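Local atomic coordinates of periplasmic binding protein/LacI transcriptional regulator (Burkholderia multivorans, PDB entry 4YLE), a protein that probably binds a small sugar or related ligand in the periplasm as the substrate-binding component of an ABC transporter. Residues L161-S174 / G193-W205. Residues are numbered along the deposited sequence; the frame is centred on the assembly and turned at random.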
loop_
_atom_site.group_PDB
_atom_site.type_symbol
_atom_site.label_atom_id
_atom_site.label_comp_id
_atom_site.label_asym_id
_atom_site.label_seq_id
_atom_site.Cartn_x
_atom_site.Cartn_y
_atom_site.Cartn_z
ATOM N N LEU A 161 1.102 19.637 -16.728
ATOM C CA LEU A 161 0.905 19.105 -18.060
ATOM C C LEU A 161 -0.092 19.938 -18.797
ATOM O O LEU A 161 -0.507 20.995 -18.322
ATOM C CB LEU A 161 0.416 17.652 -18.014
ATOM C CG LEU A 161 1.378 16.640 -17.410
ATOM C CD1 LEU A 161 0.826 15.210 -17.414
ATOM C CD2 LEU A 161 2.698 16.664 -18.127
ATOM N N LYS A 162 -0.459 19.471 -19.981
ATOM C CA LYS A 162 -1.491 20.126 -20.754
ATOM C C LYS A 162 -2.367 19.098 -21.432
ATOM O O LYS A 162 -1.999 17.935 -21.577
ATOM C CB LYS A 162 -0.879 21.072 -21.794
ATOM C CG LYS A 162 0.053 20.405 -22.771
ATOM C CD LYS A 162 0.723 21.442 -23.700
ATOM C CE LYS A 162 1.563 20.755 -24.761
ATOM N NZ LYS A 162 2.539 19.788 -24.170
ATOM N N ALA A 163 -3.549 19.552 -21.823
ATOM C CA ALA A 163 -4.496 18.735 -22.556
ATOM C C ALA A 163 -3.835 18.035 -23.730
ATOM O O ALA A 163 -3.022 18.639 -24.456
ATOM C CB ALA A 163 -5.657 19.601 -23.034
ATOM N N GLY A 164 -4.188 16.764 -23.917
ATOM C CA GLY A 164 -3.640 15.945 -24.984
ATOM C C GLY A 164 -2.309 15.271 -24.673
ATOM O O GLY A 164 -1.856 14.400 -25.426
ATOM N N ASP A 165 -1.660 15.668 -23.584
ATOM C CA ASP A 165 -0.395 15.028 -23.211
ATOM C C ASP A 165 -0.572 13.539 -22.906
ATOM O O ASP A 165 -1.463 13.168 -22.159
ATOM C CB ASP A 165 0.221 15.686 -21.985
ATOM C CG ASP A 165 0.920 16.989 -22.295
ATOM O OD1 ASP A 165 1.013 17.372 -23.478
ATOM O OD2 ASP A 165 1.393 17.611 -21.327
ATOM N N GLN A 166 0.302 12.721 -23.483
ATOM C CA GLN A 166 0.349 11.283 -23.246
ATOM C C GLN A 166 1.022 10.939 -21.923
ATOM O O GLN A 166 2.112 11.424 -21.628
ATOM C CB GLN A 166 1.118 10.594 -24.367
ATOM C CG GLN A 166 0.416 10.629 -25.731
ATOM C CD GLN A 166 1.246 10.003 -26.811
ATOM O OE1 GLN A 166 2.465 9.903 -26.694
ATOM N NE2 GLN A 166 0.591 9.582 -27.893
ATOM N N VAL A 167 0.397 10.076 -21.124
ATOM C CA VAL A 167 1.017 9.589 -19.898
ATOM C C VAL A 167 0.809 8.079 -19.754
ATOM O O VAL A 167 -0.081 7.519 -20.388
ATOM C CB VAL A 167 0.443 10.345 -18.665
ATOM C CG1 VAL A 167 0.478 11.855 -18.952
ATOM C CG2 VAL A 167 -0.974 9.895 -18.378
ATOM N N GLY A 168 1.658 7.446 -18.946
ATOM C CA GLY A 168 1.538 6.045 -18.610
ATOM C C GLY A 168 1.364 5.880 -17.131
ATOM O O GLY A 168 1.874 6.674 -16.352
ATOM N N ILE A 169 0.605 4.847 -16.749
ATOM C CA ILE A 169 0.405 4.491 -15.345
ATOM C C ILE A 169 1.116 3.171 -15.048
ATOM O O ILE A 169 0.863 2.143 -15.692
ATOM C CB ILE A 169 -1.086 4.386 -15.006
ATOM C CG1 ILE A 169 -1.740 5.733 -15.257
ATOM C CG2 ILE A 169 -1.300 3.935 -13.547
ATOM C CD1 ILE A 169 -3.258 5.760 -15.045
ATOM N N VAL A 170 2.015 3.226 -14.080
ATOM C CA VAL A 170 2.713 2.056 -13.582
ATOM C C VAL A 170 1.996 1.616 -12.295
ATOM O O VAL A 170 2.055 2.289 -11.276
ATOM C CB VAL A 170 4.192 2.330 -13.332
ATOM C CG1 VAL A 170 4.928 1.009 -13.017
ATOM C CG2 VAL A 170 4.814 2.985 -14.538
ATOM N N GLU A 171 1.305 0.483 -12.385
ATOM C CA GLU A 171 0.362 0.024 -11.386
ATOM C C GLU A 171 0.969 -0.976 -10.411
ATOM O O GLU A 171 1.945 -1.645 -10.729
ATOM C CB GLU A 171 -0.805 -0.595 -12.151
ATOM C CG GLU A 171 -1.834 -1.309 -11.420
ATOM C CD GLU A 171 -2.932 -1.630 -12.384
ATOM O OE1 GLU A 171 -2.903 -2.700 -13.037
ATOM O OE2 GLU A 171 -3.780 -0.748 -12.531
ATOM N N GLY A 172 0.421 -1.049 -9.206
ATOM C CA GLY A 172 0.824 -2.104 -8.276
ATOM C C GLY A 172 0.326 -3.480 -8.713
ATOM O O GLY A 172 -0.164 -3.674 -9.837
ATOM N N VAL A 173 0.437 -4.461 -7.807
ATOM C CA VAL A 173 -0.101 -5.813 -8.052
ATOM C C VAL A 173 -1.585 -5.703 -8.394
ATOM O O VAL A 173 -2.373 -5.243 -7.587
ATOM C CB VAL A 173 0.125 -6.732 -6.813
ATOM C CG1 VAL A 173 -0.645 -8.016 -6.926
ATOM C CG2 VAL A 173 1.609 -7.025 -6.618
ATOM N N SER A 174 -1.960 -6.125 -9.603
ATOM C CA SER A 174 -3.292 -5.823 -10.149
ATOM C C SER A 174 -4.469 -6.484 -9.415
ATOM O O SER A 174 -5.610 -6.052 -9.563
ATOM C CB SER A 174 -3.321 -6.198 -11.631
ATOM O OG SER A 174 -2.373 -5.396 -12.317
ATOM N N GLY A 193 -8.145 16.652 -16.501
ATOM C CA GLY A 193 -7.182 17.613 -17.016
ATOM C C GLY A 193 -7.078 17.616 -18.525
ATOM O O GLY A 193 -6.487 18.530 -19.109
ATOM N N GLY A 194 -7.650 16.601 -19.159
ATOM C CA GLY A 194 -7.547 16.451 -20.594
ATOM C C GLY A 194 -6.336 15.678 -21.097
ATOM O O GLY A 194 -6.094 15.673 -22.305
HETATM N N MSE A 195 -5.578 15.021 -20.210
HETATM C CA MSE A 195 -4.443 14.191 -20.638
HETATM C C MSE A 195 -4.952 12.858 -21.121
HETATM O O MSE A 195 -6.082 12.484 -20.841
HETATM C CB MSE A 195 -3.410 13.953 -19.521
HETATM C CG MSE A 195 -2.641 15.183 -19.082
HETATM SE SE MSE A 195 -3.487 16.113 -17.562
HETATM C CE MSE A 195 -3.462 17.918 -18.343
ATOM N N LYS A 196 -4.111 12.159 -21.865
ATOM C CA LYS A 196 -4.440 10.853 -22.415
ATOM C C LYS A 196 -3.576 9.717 -21.825
ATOM O O LYS A 196 -2.361 9.671 -22.009
ATOM C CB LYS A 196 -4.283 10.893 -23.927
ATOM C CG LYS A 196 -4.895 9.715 -24.630
ATOM C CD LYS A 196 -4.792 9.884 -26.137
ATOM C CE LYS A 196 -4.648 8.547 -26.853
ATOM N NZ LYS A 196 -3.568 8.622 -27.883
ATOM N N VAL A 197 -4.201 8.789 -21.104
ATOM C CA VAL A 197 -3.464 7.643 -20.585
ATOM C C VAL A 197 -3.293 6.635 -21.700
ATOM O O VAL A 197 -4.268 6.022 -22.129
ATOM C CB VAL A 197 -4.188 6.980 -19.384
ATOM C CG1 VAL A 197 -3.344 5.867 -18.787
ATOM C CG2 VAL A 197 -4.486 8.002 -18.323
ATOM N N VAL A 198 -2.065 6.440 -22.169
ATOM C CA VAL A 198 -1.839 5.551 -23.306
ATOM C C VAL A 198 -1.424 4.134 -22.905
ATOM O O VAL A 198 -1.455 3.230 -23.734
ATOM C CB VAL A 198 -0.788 6.160 -24.259
ATOM C CG1 VAL A 198 -1.346 7.463 -24.790
ATOM C CG2 VAL A 198 0.554 6.373 -23.540
ATOM N N SER A 199 -1.068 3.930 -21.638
ATOM C CA SER A 199 -0.591 2.617 -21.209
ATOM C C SER A 199 -0.808 2.449 -19.711
ATOM O O SER A 199 -0.582 3.384 -18.965
ATOM C CB SER A 199 0.892 2.440 -21.547
ATOM O OG SER A 199 1.281 1.090 -21.426
ATOM N N VAL A 200 -1.291 1.274 -19.309
ATOM C CA VAL A 200 -1.385 0.920 -17.894
ATOM C C VAL A 200 -0.812 -0.475 -17.769
ATOM O O VAL A 200 -1.321 -1.399 -18.403
ATOM C CB VAL A 200 -2.846 0.960 -17.351
ATOM C CG1 VAL A 200 -2.895 0.583 -15.868
ATOM C CG2 VAL A 200 -3.449 2.344 -17.518
ATOM N N GLN A 201 0.258 -0.614 -16.985
ATOM C CA GLN A 201 0.948 -1.880 -16.794
ATOM C C GLN A 201 1.418 -2.022 -15.357
ATOM O O GLN A 201 1.764 -1.045 -14.701
ATOM C CB GLN A 201 2.154 -1.994 -17.725
ATOM C CG GLN A 201 1.841 -1.852 -19.224
ATOM C CD GLN A 201 3.098 -1.824 -20.061
ATOM O OE1 GLN A 201 3.961 -2.691 -19.922
ATOM N NE2 GLN A 201 3.218 -0.815 -20.932
ATOM N N SER A 202 1.450 -3.250 -14.879
ATOM C CA SER A 202 1.858 -3.492 -13.496
ATOM C C SER A 202 3.362 -3.653 -13.340
ATOM O O SER A 202 4.005 -4.451 -14.030
ATOM C CB SER A 202 1.159 -4.733 -12.948
ATOM O OG SER A 202 1.569 -4.991 -11.622
ATOM N N GLY A 203 3.905 -2.894 -12.397
ATOM C CA GLY A 203 5.271 -3.045 -11.964
ATOM C C GLY A 203 5.346 -3.818 -10.651
ATOM O O GLY A 203 6.403 -3.867 -10.045
ATOM N N GLU A 204 4.223 -4.403 -10.245
ATOM C CA GLU A 204 4.108 -5.330 -9.110
ATOM C C GLU A 204 4.701 -4.811 -7.783
ATOM O O GLU A 204 5.155 -5.594 -6.959
ATOM C CB GLU A 204 4.765 -6.665 -9.477
ATOM C CG GLU A 204 3.957 -7.411 -10.537
ATOM C CD GLU A 204 4.707 -8.563 -11.095
ATOM O OE1 GLU A 204 5.309 -9.299 -10.288
ATOM O OE2 GLU A 204 4.709 -8.720 -12.333
ATOM N N TRP A 205 4.693 -3.491 -7.645
ATOM C CA TRP A 205 5.123 -2.741 -6.468
ATOM C C TRP A 205 6.632 -2.664 -6.328
ATOM O O TRP A 205 7.123 -2.105 -5.339
ATOM C CB TRP A 205 4.566 -3.324 -5.163
ATOM C CG TRP A 205 3.082 -3.374 -4.966
ATOM C CD1 TRP A 205 2.352 -4.465 -4.612
ATOM C CD2 TRP A 205 2.145 -2.271 -5.022
ATOM N NE1 TRP A 205 1.032 -4.127 -4.458
ATOM C CE2 TRP A 205 0.878 -2.787 -4.694
ATOM C CE3 TRP A 205 2.260 -0.914 -5.334
ATOM C CZ2 TRP A 205 -0.271 -1.993 -4.665
ATOM C CZ3 TRP A 205 1.117 -0.115 -5.283
ATOM C CH2 TRP A 205 -0.130 -0.664 -4.954
HETATM O O HOH W 1 0.017 -7.714 -11.043
#
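Gly172 lays its CA almost squarely over the six-membered ring of Trp205, 3.4 Å from the ring centroid and 7° off the normal, a close CH-pi contact to which glycine is suited because no beta carbon stands between backbone and indole. Beside it, Val173 CG2 comes within 3.3 Å of Trp205 CD1. Ser202 secures this end: its hydroxyl, set anti to the backbone N (chi1 179°), donates to Gly172 O at 2.8 Å from well above the carbonyl plane and accepts from Glu204 N in an ST turn. A water links the same OG to Ser174 N.

Strands 166-171 and 196-202 lead into this end, parallel neighbours joined by a ladder of backbone bonds. Val198 is an extra residue, a beta bulge: Val167 O takes Val198 N at 2.9 Å, while Ser199 N is buried without a partner. On the face turned to helix 177-193, branched aliphatics pack side by side on the sheet: Ile169 reaches Val197 CG1 with its CD1 at 3.7 Å, and its CB meets Val200 CG2. Glu171 extends over Val200, its carboxylate held by Ser174 and Thr183.

At the other end, buried Met195, a selenomethionine bent at chi2, tucks its CG against Leu161 CD1 and its CE against the Lys162 carbonyl. The solvent side is the turn and the edge at Lys196, whose long chain suits exposure; Gln166 CG crosses Val198 CG1 at about a right angle. Gly164 and Gly194 adopt positive phi, which glycine accommodates readily, in a type II turn and a Schellman motif; Gly164 N bonds Gly194 O at 2.7 Å.

Helix 177-193 connects the strands in a beta-alpha-beta crossover, as expected of a periplasmic binding protein lobe; the loop after strand 196-202 brings the side chain of Trp205 to about 4 Å from a bound, unidentified ligand.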